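Local coordinates for protein sensor histidine kinase (Rhodopseudomonas palustris, PDB 3VA9) that probably transfers phosphate from ATP to protein histidine as a transmembrane two-component sensor kinase, represented here by its four-helix-bundle sensor domain, at residues Glu38-Leu42 and Val98-Pro103; Leu64-Arg68 and Ile81-Arg85; Leu71-Gln77 and Leu132-Glu136; Leu87-Arg91 and Leu121-Ile125. The contacts are given in a common frame with arbitrary orientation. Numbering follows the deposited sequence.

Interaction 1 of 4, residues Glu38-Leu42 and Val98-Pro103; sequences ERGFL and VVELGP
At one end of the four-helix bundle of this CHASE3 sensor domain, helix 18-44 meets the C-terminal end of helix 75-101. The two run in the same direction, pairing E38 with V99 (CA-CA 6.0 Å) and L42 with P103 (4.5 Å). Helix 75-101 stops with G102 N bonded to V98 O at 2.8 Å; G102 then turns out at positive phi (70/174), delivering P103 beside L42. V98 CG1 is the bump that fits between E38 and L42, one turn apart: it lies 3.5 Å from E38 OE2 and 3.4 Å from L42 CD1. V99 CG2 presses on E38 CG at 3.3 Å. L42 (m,t) lays CD2 against the glycine backbone, 3.5 Å from G102 C. L113 and A109 of helix 106-116 touch E38 and L42, respectively. F41 (chi1 t) sets its ring edge toward V99, with CE2 3.7 Å from V99 O, and one face toward P103. Over that face, P103 CD makes a CH-pi contact 4.0 Å from the F41 ring centroid, 25° off the normal.

Interaction 2 of 4, residues Leu64-Arg68 and Ile81-Arg85; sequences LDGLR and IDELR
Segments 64-68 and 81-85 are both helical and run antiparallel, their local axes 10.9 Å apart at 171°, with L64 opposite R85 (CA-CA 7.4 Å) and R68 opposite I81 (6.8 Å). L64 (m,t) points across, its CD2 3.7 Å from L84 CD2, while its CB lies under the face of the R85 guanidinium, 3.8 Å from R85 NH1. Although the CA-CB bond of D65 leads away, its carboxylate swings back into a salt bridge, R85 NH1 donating to D65 OD1 at 2.8 Å. These are successive helices of the four-helix bundle, 47-70 and 75-101, packed as an antiparallel hairpin, and I27 of helix 18-44 touches L64, L67 and L84 on the core side. L67 (t,p) brings CG to 3.5 Å from I81 CD1. I81 CD1 drops against the first helix, 3.8 Å from L64 O and 3.3 Å from R68 N. R68, with chi1 to chi3 all t, extends so that its NH1 forms a second salt bridge to D82 OD1, 2.8 Å away.

Interaction 3 of 4, residues Leu71-Gln77 and Leu132-Glu136; sequences LADNPEQ and LTRAE
Q77, in the first turn of helix 75-101, reaches across to segment 132-136 of helix 121-142, its CA 6.8 Å from L132 CA. With its side chain folded m,m, Q77 NE2 donates a nearly straight hydrogen bond to E136 OE2 (3.2 Å, 173°) and a weak one to L132 O (3.5 Å). Q77 OE1 is buried without a polar partner, 3.4 Å from L132 CD2 and 3.6 Å from A135 CB. The site lies at the end of the four-helix bundle where a short connection joins helices 47-70 and 75-101: a type I beta turn runs from L71 to N74 (N74 N to L71 O 3.1 Å), and N74 then serves as N-cap, its OD1 weakly accepting from E76 N and Q77 N, both at 3.4 Å. L132 (m,t) sends CD2 to 4.2 Å from L71 CD1. E136 (m,m) curls its carboxylate inward, so that besides meeting Q77 its OE2 stands 3.4 Å from L71 CD2; A20 and L21 of helix 18-44 border the same side chain.

Interaction 4 of 4, residues Leu87-Arg91 and Leu121-Ile125; sequences LTDMR and LTERI
Two helical segments cross here nearly antiparallel: the local axes of 87-91 and 121-125 approach to 9.7 Å with a signed crossing angle of -157°, matching R91 with L121 (CA-CA 6.1 Å) and L87 with I125 (6.2 Å). L121 (m,t) opens the second segment with its CA-CB bond directed toward the first helix. L121 CD1 settles 3.7 Å from both M90 CB and R91 N, its CD2 is 3.9 Å from L87 CD2, and its CB faces R91 CD at 4.0 Å. T122, on one flank, holds OG1 3.6 Å from R91 NE, a contact without a hydrogen bond; the R91 guanidinium is instead engaged by E35 in a salt bridge and by Q94 in a hydrogen bond. On the solvent-exposed side, R124 spreads its guanidinium over L87, with NH2 3.8 Å from L87 CD2, while its NH1 bonds back to D119 O. The carbonyl R124 O lies 3.7 Å from L87 CD1. I125 (m,t) completes the apolar seam, with CG1 3.7 Å from L87 CB and CD1 3.7 Å from R91 CB and 4.2 Å from T88 CG2. The contact lays the start of helix 121-142 along the middle of helix 75-101, antiparallel neighbours in the CHASE3 four-helix bundle; I125 also touches L84 of the latter, and the salt bridge of R91 to E35 ties in helix 18-44.

Overall arrangement
All four contacts use helix 75-101, which pairs with helix 18-44 in interaction 1, helix 47-70 in interaction 2 and helix 121-142 in interactions 3 and 4. Along this helix the order is 3, 2, 4, 1, from its N-terminal turn to its C-terminal end; the centres of interactions 1 and 3 are 35 Å apart, on opposite sides of the chain's centre. L84 CD2 lies 4.0 Å from L132 CD1, and L84 CD1 lies 3.8 Å from I125 CG2, so that interactions 3, 2 and 4 are joined through L84, while interaction 1 stands apart at the far end. Interaction 2 links consecutive helices, whereas interactions 1, 3 and 4 join more distant parts of the sequence; together they connect helix 75-101 to the other three bundle helices along its length.

Interaction 1 of 4, residues Glu38-Leu42 and Val98-Pro103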
loop_
_atom_site.group_PDB
_atom_site.type_symbol
_atom_site.label_atom_id
_atom_site.label_comp_id
_atom_site.label_asym_id
_atom_site.label_seq_id
_atom_site.Cartn_x
_atom_site.Cartn_y
_atom_site.Cartn_z
ATOM N N GLU A 38 -8.079 2.073 -8.747
ATOM C CA GLU A 38 -9.210 1.166 -8.620
ATOM C C GLU A 38 -10.533 1.935 -8.605
ATOM O O GLU A 38 -11.486 1.558 -9.280
ATOM C CB GLU A 38 -9.050 0.287 -7.374
ATOM C CG GLU A 38 -10.310 -0.436 -6.948
ATOM C CD GLU A 38 -11.102 0.353 -5.927
ATOM O OE1 GLU A 38 -10.608 0.495 -4.794
ATOM O OE2 GLU A 38 -12.210 0.836 -6.256
ATOM N N ARG A 39 -10.584 3.022 -7.849
ATOM C CA ARG A 39 -11.770 3.883 -7.839
ATOM C C ARG A 39 -12.058 4.480 -9.205
ATOM O O ARG A 39 -13.203 4.523 -9.631
ATOM C CB ARG A 39 -11.627 4.989 -6.797
ATOM C CG ARG A 39 -11.546 4.420 -5.413
ATOM C CD ARG A 39 -11.542 5.478 -4.338
ATOM N NE ARG A 39 -11.500 4.809 -3.046
ATOM C CZ ARG A 39 -11.410 5.422 -1.877
ATOM N NH1 ARG A 39 -11.361 6.752 -1.816
ATOM N NH2 ARG A 39 -11.384 4.694 -0.769
ATOM N N GLY A 40 -11.018 4.929 -9.895
ATOM C CA GLY A 40 -11.180 5.454 -11.243
ATOM C C GLY A 40 -11.745 4.422 -12.214
ATOM O O GLY A 40 -12.560 4.760 -13.078
ATOM N N PHE A 41 -11.322 3.164 -12.063
ATOM C CA PHE A 41 -11.801 2.053 -12.901
ATOM C C PHE A 41 -13.274 1.740 -12.647
ATOM O O PHE A 41 -14.048 1.551 -13.592
ATOM C CB PHE A 41 -10.951 0.795 -12.669
ATOM C CG PHE A 41 -11.382 -0.408 -13.486
ATOM C CD1 PHE A 41 -11.493 -0.328 -14.869
ATOM C CD2 PHE A 41 -11.651 -1.625 -12.867
ATOM C CE1 PHE A 41 -11.876 -1.436 -15.623
ATOM C CE2 PHE A 41 -12.027 -2.738 -13.614
ATOM C CZ PHE A 41 -12.140 -2.643 -14.998
ATOM N N LEU A 42 -13.661 1.686 -11.373
ATOM C CA LEU A 42 -15.067 1.494 -11.015
ATOM C C LEU A 42 -15.945 2.602 -11.576
ATOM O O LEU A 42 -17.066 2.354 -12.024
ATOM C CB LEU A 42 -15.243 1.471 -9.503
ATOM C CG LEU A 42 -14.952 0.203 -8.722
ATOM C CD1 LEU A 42 -15.478 0.392 -7.305
ATOM C CD2 LEU A 42 -15.625 -0.983 -9.397
ATOM N N VAL A 98 -12.504 -5.774 -5.328
ATOM C CA VAL A 98 -13.356 -4.721 -5.856
ATOM C C VAL A 98 -13.116 -4.527 -7.356
ATOM O O VAL A 98 -14.058 -4.364 -8.125
ATOM C CB VAL A 98 -13.070 -3.386 -5.165
ATOM C CG1 VAL A 98 -13.847 -2.271 -5.848
ATOM C CG2 VAL A 98 -13.398 -3.464 -3.673
ATOM N N VAL A 99 -11.846 -4.530 -7.747
ATOM C CA VAL A 99 -11.441 -4.419 -9.149
ATOM C C VAL A 99 -11.976 -5.609 -9.949
ATOM O O VAL A 99 -12.384 -5.466 -11.105
ATOM C CB VAL A 99 -9.894 -4.345 -9.267
ATOM C CG1 VAL A 99 -9.420 -4.745 -10.641
ATOM C CG2 VAL A 99 -9.398 -2.955 -8.916
ATOM N N GLU A 100 -11.990 -6.779 -9.315
ATOM C CA GLU A 100 -12.497 -7.997 -9.945
ATOM C C GLU A 100 -13.999 -7.934 -10.203
ATOM O O GLU A 100 -14.460 -8.279 -11.292
ATOM C CB GLU A 100 -12.152 -9.232 -9.108
ATOM C CG GLU A 100 -10.769 -9.782 -9.387
ATOM C CD GLU A 100 -10.625 -10.301 -10.808
ATOM O OE1 GLU A 100 -11.606 -10.862 -11.344
ATOM O OE2 GLU A 100 -9.528 -10.157 -11.386
ATOM N N LEU A 101 -14.757 -7.499 -9.202
ATOM C CA LEU A 101 -16.186 -7.282 -9.382
ATOM C C LEU A 101 -16.412 -6.198 -10.441
ATOM O O LEU A 101 -17.201 -6.381 -11.361
ATOM C CB LEU A 101 -16.861 -6.933 -8.056
ATOM C CG LEU A 101 -16.962 -8.106 -7.072
ATOM C CD1 LEU A 101 -17.323 -7.628 -5.668
ATOM C CD2 LEU A 101 -17.957 -9.164 -7.569
ATOM N N GLY A 102 -15.713 -5.076 -10.311
ATOM C CA GLY A 102 -15.632 -4.112 -11.395
ATOM C C GLY A 102 -16.899 -3.336 -11.704
ATOM O O GLY A 102 -17.954 -3.604 -11.129
ATOM N N PRO A 103 -16.796 -2.364 -12.626
ATOM C CA PRO A 103 -17.881 -1.440 -12.968
ATOM C C PRO A 103 -19.093 -2.168 -13.548
ATOM O O PRO A 103 -20.219 -1.701 -13.379
ATOM C CB PRO A 103 -17.240 -0.519 -14.016
ATOM C CG PRO A 103 -16.120 -1.326 -14.594
ATOM C CD PRO A 103 -15.600 -2.148 -13.461
#

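Interaction 2 of 4, residues Leu64-Arg68 and Ile81-Arg85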
loop_
_atom_site.group_PDB
_atom_site.type_symbol
_atom_site.label_atom_id
_atom_site.label_comp_id
_atom_site.label_asym_id
_atom_site.label_seq_id
_atom_site.Cartn_x
_atom_site.Cartn_y
_atom_site.Cartn_z
ATOM N N LEU A 64 8.398 -2.691 -1.681
ATOM C CA LEU A 64 8.449 -3.401 -0.406
ATOM C C LEU A 64 9.626 -4.380 -0.362
ATOM O O LEU A 64 10.324 -4.458 0.648
ATOM C CB LEU A 64 7.131 -4.130 -0.117
ATOM C CG LEU A 64 5.946 -3.231 0.268
ATOM C CD1 LEU A 64 4.612 -3.934 0.072
ATOM C CD2 LEU A 64 6.081 -2.705 1.691
ATOM N N ASP A 65 9.831 -5.128 -1.451
ATOM C CA ASP A 65 10.947 -6.083 -1.542
ATOM C C ASP A 65 12.290 -5.365 -1.351
ATOM O O ASP A 65 13.191 -5.869 -0.680
ATOM C CB ASP A 65 10.973 -6.795 -2.903
ATOM C CG ASP A 65 9.757 -7.672 -3.156
ATOM O OD1 ASP A 65 9.066 -8.070 -2.190
ATOM O OD2 ASP A 65 9.509 -7.979 -4.347
ATOM N N GLY A 66 12.412 -4.191 -1.962
ATOM C CA GLY A 66 13.636 -3.409 -1.915
ATOM C C GLY A 66 13.879 -2.673 -0.610
ATOM O O GLY A 66 15.015 -2.554 -0.161
ATOM N N LEU A 67 12.814 -2.155 -0.009
ATOM C CA LEU A 67 12.927 -1.518 1.293
ATOM C C LEU A 67 13.446 -2.553 2.269
ATOM O O LEU A 67 14.296 -2.266 3.114
ATOM C CB LEU A 67 11.563 -1.012 1.757
ATOM C CG LEU A 67 11.466 -0.504 3.195
ATOM C CD1 LEU A 67 12.293 0.763 3.380
ATOM C CD2 LEU A 67 10.011 -0.264 3.571
ATOM N N ARG A 68 12.931 -3.770 2.135
ATOM C CA ARG A 68 13.316 -4.868 3.008
ATOM C C ARG A 68 14.804 -5.173 2.871
ATOM O O ARG A 68 15.446 -5.629 3.818
ATOM C CB ARG A 68 12.487 -6.115 2.703
ATOM C CG ARG A 68 12.916 -7.336 3.502
ATOM C CD ARG A 68 12.084 -8.559 3.168
ATOM N NE ARG A 68 12.464 -9.707 3.989
ATOM C CZ ARG A 68 11.957 -9.972 5.191
ATOM N NH1 ARG A 68 11.045 -9.167 5.715
ATOM N NH2 ARG A 68 12.367 -11.036 5.867
ATOM N N ILE A 81 8.669 -3.688 8.976
ATOM C CA ILE A 81 8.368 -3.862 7.568
ATOM C C ILE A 81 7.496 -5.108 7.369
ATOM O O ILE A 81 6.543 -5.091 6.583
ATOM C CB ILE A 81 9.643 -3.901 6.696
ATOM C CG1 ILE A 81 9.329 -3.408 5.284
ATOM C CG2 ILE A 81 10.231 -5.287 6.645
ATOM C CD1 ILE A 81 10.453 -3.629 4.310
ATOM N N ASP A 82 7.802 -6.174 8.107
ATOM C CA ASP A 82 6.954 -7.360 8.093
ATOM C C ASP A 82 5.521 -6.963 8.393
ATOM O O ASP A 82 4.591 -7.375 7.699
ATOM C CB ASP A 82 7.422 -8.381 9.126
ATOM C CG ASP A 82 8.639 -9.143 8.675
ATOM O OD1 ASP A 82 8.915 -9.136 7.458
ATOM O OD2 ASP A 82 9.312 -9.751 9.538
ATOM N N GLU A 83 5.355 -6.152 9.432
ATOM C CA GLU A 83 4.033 -5.695 9.851
ATOM C C GLU A 83 3.323 -4.860 8.783
ATOM O O GLU A 83 2.160 -5.121 8.463
ATOM C CB GLU A 83 4.131 -4.954 11.188
ATOM C CG GLU A 83 4.409 -5.905 12.350
ATOM C CD GLU A 83 5.270 -5.301 13.450
ATOM O OE1 GLU A 83 5.364 -4.057 13.539
ATOM O OE2 GLU A 83 5.850 -6.085 14.233
ATOM N N LEU A 84 4.024 -3.874 8.225
ATOM C CA LEU A 84 3.482 -3.076 7.122
ATOM C C LEU A 84 3.004 -3.988 5.985
ATOM O O LEU A 84 1.894 -3.838 5.471
ATOM C CB LEU A 84 4.537 -2.102 6.587
ATOM C CG LEU A 84 4.133 -1.346 5.316
ATOM C CD1 LEU A 84 2.999 -0.382 5.611
ATOM C CD2 LEU A 84 5.318 -0.603 4.701
ATOM N N ARG A 85 3.854 -4.944 5.617
ATOM C CA ARG A 85 3.579 -5.865 4.517
ATOM C C ARG A 85 2.319 -6.693 4.722
ATOM O O ARG A 85 1.563 -6.929 3.777
ATOM C CB ARG A 85 4.760 -6.810 4.314
ATOM C CG ARG A 85 4.571 -7.731 3.134
ATOM C CD ARG A 85 5.536 -7.354 2.032
ATOM N NE ARG A 85 5.044 -7.706 0.706
ATOM C CZ ARG A 85 5.841 -7.949 -0.328
ATOM N NH1 ARG A 85 7.160 -7.892 -0.171
ATOM N NH2 ARG A 85 5.325 -8.253 -1.511
#

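Interaction 3 of 4, residues Leu71-Gln77 and Leu132-Glu136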
loop_
_atom_site.group_PDB
_atom_site.type_symbol
_atom_site.label_atom_id
_atom_site.label_comp_id
_atom_site.label_asym_id
_atom_site.label_seq_id
_atom_site.Cartn_x
_atom_site.Cartn_y
_atom_site.Cartn_z
ATOM N N LEU A 71 16.776 -2.560 4.904
ATOM C CA LEU A 71 16.648 -2.707 6.350
ATOM C C LEU A 71 17.122 -4.076 6.821
ATOM O O LEU A 71 16.859 -4.474 7.953
ATOM C CB LEU A 71 15.195 -2.475 6.778
ATOM C CG LEU A 71 14.507 -1.227 6.214
ATOM C CD1 LEU A 71 13.030 -1.207 6.593
ATOM C CD2 LEU A 71 15.212 0.055 6.662
ATOM N N ALA A 72 17.834 -4.783 5.952
ATOM C CA ALA A 72 18.248 -6.158 6.220
ATOM C C ALA A 72 19.017 -6.334 7.535
ATOM O O ALA A 72 18.946 -7.394 8.158
ATOM C CB ALA A 72 19.060 -6.703 5.047
ATOM N N ASP A 73 19.741 -5.298 7.953
ATOM C CA ASP A 73 20.595 -5.385 9.140
ATOM C C ASP A 73 20.007 -4.691 10.371
ATOM O O ASP A 73 20.745 -4.225 11.241
ATOM C CB ASP A 73 21.985 -4.816 8.843
ATOM C CG ASP A 73 22.762 -5.662 7.852
ATOM O OD1 ASP A 73 22.392 -6.839 7.659
ATOM O OD2 ASP A 73 23.744 -5.150 7.271
ATOM N N ASN A 74 18.681 -4.636 10.443
ATOM C CA ASN A 74 18.003 -3.971 11.548
ATOM C C ASN A 74 16.728 -4.720 11.936
ATOM O O ASN A 74 15.656 -4.443 11.401
ATOM C CB ASN A 74 17.687 -2.522 11.169
ATOM C CG ASN A 74 17.198 -1.699 12.345
ATOM O OD1 ASN A 74 16.682 -2.236 13.325
ATOM N ND2 ASN A 74 17.358 -0.383 12.251
ATOM N N PRO A 75 16.845 -5.676 12.871
ATOM C CA PRO A 75 15.737 -6.551 13.278
ATOM C C PRO A 75 14.459 -5.805 13.666
ATOM O O PRO A 75 13.371 -6.288 13.365
ATOM C CB PRO A 75 16.309 -7.295 14.488
ATOM C CG PRO A 75 17.777 -7.318 14.245
ATOM C CD PRO A 75 18.095 -6.006 13.578
ATOM N N GLU A 76 14.586 -4.659 14.328
ATOM C CA GLU A 76 13.414 -3.884 14.729
ATOM C C GLU A 76 12.707 -3.285 13.518
ATOM O O GLU A 76 11.480 -3.184 13.494
ATOM C CB GLU A 76 13.795 -2.773 15.711
ATOM C CG GLU A 76 14.395 -3.274 17.013
ATOM C CD GLU A 76 15.796 -3.831 16.832
ATOM O OE1 GLU A 76 16.566 -3.265 16.025
ATOM O OE2 GLU A 76 16.125 -4.835 17.499
ATOM N N GLN A 77 13.490 -2.888 12.520
ATOM C CA GLN A 77 12.938 -2.367 11.275
ATOM C C GLN A 77 12.359 -3.477 10.400
ATOM O O GLN A 77 11.296 -3.312 9.805
ATOM C CB GLN A 77 13.995 -1.577 10.500
ATOM C CG GLN A 77 14.298 -0.214 11.091
ATOM C CD GLN A 77 13.099 0.711 11.070
ATOM O OE1 GLN A 77 12.062 0.419 11.663
ATOM N NE2 GLN A 77 13.237 1.837 10.384
ATOM N N LEU A 132 7.887 3.382 10.833
ATOM C CA LEU A 132 9.122 3.191 10.082
ATOM C C LEU A 132 9.885 4.508 9.880
ATOM O O LEU A 132 11.103 4.569 10.077
ATOM C CB LEU A 132 8.829 2.540 8.730
ATOM C CG LEU A 132 8.604 1.027 8.737
ATOM C CD1 LEU A 132 8.000 0.557 7.424
ATOM C CD2 LEU A 132 9.907 0.289 9.030
ATOM N N THR A 133 9.155 5.553 9.488
ATOM C CA THR A 133 9.738 6.869 9.240
ATOM C C THR A 133 10.367 7.460 10.502
ATOM O O THR A 133 11.533 7.864 10.497
ATOM C CB THR A 133 8.691 7.854 8.691
ATOM O OG1 THR A 133 8.206 7.382 7.428
ATOM C CG2 THR A 133 9.304 9.231 8.501
ATOM N N ARG A 134 9.589 7.515 11.579
ATOM C CA ARG A 134 10.095 7.994 12.861
ATOM C C ARG A 134 11.311 7.193 13.320
ATOM O O ARG A 134 12.282 7.762 13.814
ATOM C CB ARG A 134 8.995 7.979 13.928
ATOM C CG ARG A 134 8.029 9.154 13.824
ATOM C CD ARG A 134 7.004 9.163 14.952
ATOM N NE ARG A 134 5.817 8.376 14.629
ATOM C CZ ARG A 134 5.600 7.136 15.055
ATOM N NH1 ARG A 134 6.491 6.535 15.832
ATOM N NH2 ARG A 134 4.490 6.497 14.708
ATOM N N ALA A 135 11.259 5.877 13.143
ATOM C CA ALA A 135 12.364 5.007 13.536
ATOM C C ALA A 135 13.646 5.322 12.765
ATOM O O ALA A 135 14.730 5.330 13.341
ATOM C CB ALA A 135 11.983 3.544 13.367
ATOM N N GLU A 136 13.524 5.577 11.465
ATOM C CA GLU A 136 14.685 5.927 10.652
ATOM C C GLU A 136 15.208 7.312 11.014
ATOM O O GLU A 136 16.419 7.548 11.009
ATOM C CB GLU A 136 14.348 5.868 9.163
ATOM C CG GLU A 136 14.333 4.467 8.582
ATOM C CD GLU A 136 15.715 3.854 8.501
ATOM O OE1 GLU A 136 16.672 4.586 8.178
ATOM O OE2 GLU A 136 15.844 2.637 8.757
#

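Interaction 4 of 4, residues Leu87-Arg91 and Leu121-Ile125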
loop_
_atom_site.group_PDB
_atom_site.type_symbol
_atom_site.label_atom_id
_atom_site.label_comp_id
_atom_site.label_asym_id
_atom_site.label_seq_id
_atom_site.Cartn_x
_atom_site.Cartn_y
_atom_site.Cartn_z
ATOM N N LEU A 87 -0.208 -5.673 6.433
ATOM C CA LEU A 87 -1.276 -4.694 6.257
ATOM C C LEU A 87 -1.492 -4.377 4.778
ATOM O O LEU A 87 -2.627 -4.305 4.320
ATOM C CB LEU A 87 -0.967 -3.412 7.047
ATOM C CG LEU A 87 -1.004 -3.498 8.587
ATOM C CD1 LEU A 87 -0.426 -2.247 9.244
ATOM C CD2 LEU A 87 -2.412 -3.762 9.108
ATOM N N THR A 88 -0.406 -4.201 4.026
ATOM C CA THR A 88 -0.535 -3.884 2.599
ATOM C C THR A 88 -1.052 -5.084 1.790
ATOM O O THR A 88 -1.794 -4.903 0.831
ATOM C CB THR A 88 0.768 -3.297 1.977
ATOM O OG1 THR A 88 1.831 -4.249 2.063
ATOM C CG2 THR A 88 1.185 -2.030 2.693
ATOM N N ASP A 89 -0.675 -6.302 2.186
ATOM C CA ASP A 89 -1.235 -7.508 1.568
ATOM C C ASP A 89 -2.759 -7.634 1.779
ATOM O O ASP A 89 -3.502 -7.961 0.851
ATOM C CB ASP A 89 -0.515 -8.778 2.065
ATOM C CG ASP A 89 0.799 -9.060 1.320
ATOM O OD1 ASP A 89 1.254 -8.219 0.511
ATOM O OD2 ASP A 89 1.383 -10.141 1.551
ATOM N N MET A 90 -3.228 -7.381 2.996
ATOM C CA MET A 90 -4.666 -7.399 3.252
ATOM C C MET A 90 -5.386 -6.298 2.460
ATOM O O MET A 90 -6.469 -6.512 1.940
ATOM C CB MET A 90 -4.955 -7.249 4.748
ATOM C CG MET A 90 -4.306 -8.321 5.630
ATOM S SD MET A 90 -4.486 -7.968 7.399
ATOM C CE MET A 90 -6.266 -7.913 7.516
ATOM N N ARG A 91 -4.779 -5.120 2.378
ATOM C CA ARG A 91 -5.384 -3.996 1.665
ATOM C C ARG A 91 -5.460 -4.279 0.165
ATOM O O ARG A 91 -6.508 -4.098 -0.458
ATOM C CB ARG A 91 -4.609 -2.699 1.926
ATOM C CG ARG A 91 -5.229 -1.463 1.263
ATOM C CD ARG A 91 -6.738 -1.368 1.561
ATOM N NE ARG A 91 -7.305 -0.093 1.121
ATOM C CZ ARG A 91 -8.600 0.127 0.922
ATOM N NH1 ARG A 91 -9.478 -0.843 1.126
ATOM N NH2 ARG A 91 -9.019 1.324 0.519
ATOM N N LEU A 121 -7.763 -0.383 7.107
ATOM C CA LEU A 121 -6.426 -0.754 6.667
ATOM C C LEU A 121 -5.620 0.456 6.200
ATOM O O LEU A 121 -4.401 0.511 6.383
ATOM C CB LEU A 121 -6.514 -1.821 5.577
ATOM C CG LEU A 121 -6.866 -3.185 6.176
ATOM C CD1 LEU A 121 -7.162 -4.246 5.096
ATOM C CD2 LEU A 121 -5.743 -3.618 7.103
ATOM N N THR A 122 -6.313 1.426 5.614
ATOM C CA THR A 122 -5.686 2.658 5.145
ATOM C C THR A 122 -5.073 3.472 6.295
ATOM O O THR A 122 -3.911 3.866 6.241
ATOM C CB THR A 122 -6.703 3.521 4.382
ATOM O OG1 THR A 122 -7.098 2.837 3.187
ATOM C CG2 THR A 122 -6.099 4.870 4.017
ATOM N N GLU A 123 -5.857 3.714 7.336
ATOM C CA GLU A 123 -5.351 4.381 8.527
ATOM C C GLU A 123 -4.203 3.581 9.126
ATOM O O GLU A 123 -3.175 4.142 9.508
ATOM C CB GLU A 123 -6.460 4.540 9.574
ATOM C CG GLU A 123 -7.589 5.490 9.180
ATOM C CD GLU A 123 -8.616 4.858 8.250
ATOM O OE1 GLU A 123 -8.486 3.659 7.919
ATOM O OE2 GLU A 123 -9.564 5.567 7.853
ATOM N N ARG A 124 -4.387 2.265 9.209
ATOM C CA ARG A 124 -3.414 1.394 9.859
ATOM C C ARG A 124 -2.091 1.366 9.096
ATOM O O ARG A 124 -1.015 1.351 9.699
ATOM C CB ARG A 124 -3.989 -0.011 10.048
ATOM C CG ARG A 124 -5.053 -0.088 11.140
ATOM C CD ARG A 124 -5.931 -1.312 10.993
ATOM N NE ARG A 124 -5.246 -2.551 11.348
ATOM C CZ ARG A 124 -5.761 -3.762 11.158
ATOM N NH1 ARG A 124 -6.956 -3.891 10.597
ATOM N NH2 ARG A 124 -5.079 -4.843 11.515
ATOM N N ILE A 125 -2.170 1.387 7.770
ATOM C CA ILE A 125 -0.963 1.453 6.959
ATOM C C ILE A 125 -0.206 2.765 7.174
ATOM O O ILE A 125 1.014 2.757 7.342
ATOM C CB ILE A 125 -1.263 1.254 5.473
ATOM C CG1 ILE A 125 -1.605 -0.212 5.201
ATOM C CG2 ILE A 125 -0.066 1.677 4.633
ATOM C CD1 ILE A 125 -2.434 -0.416 3.953
#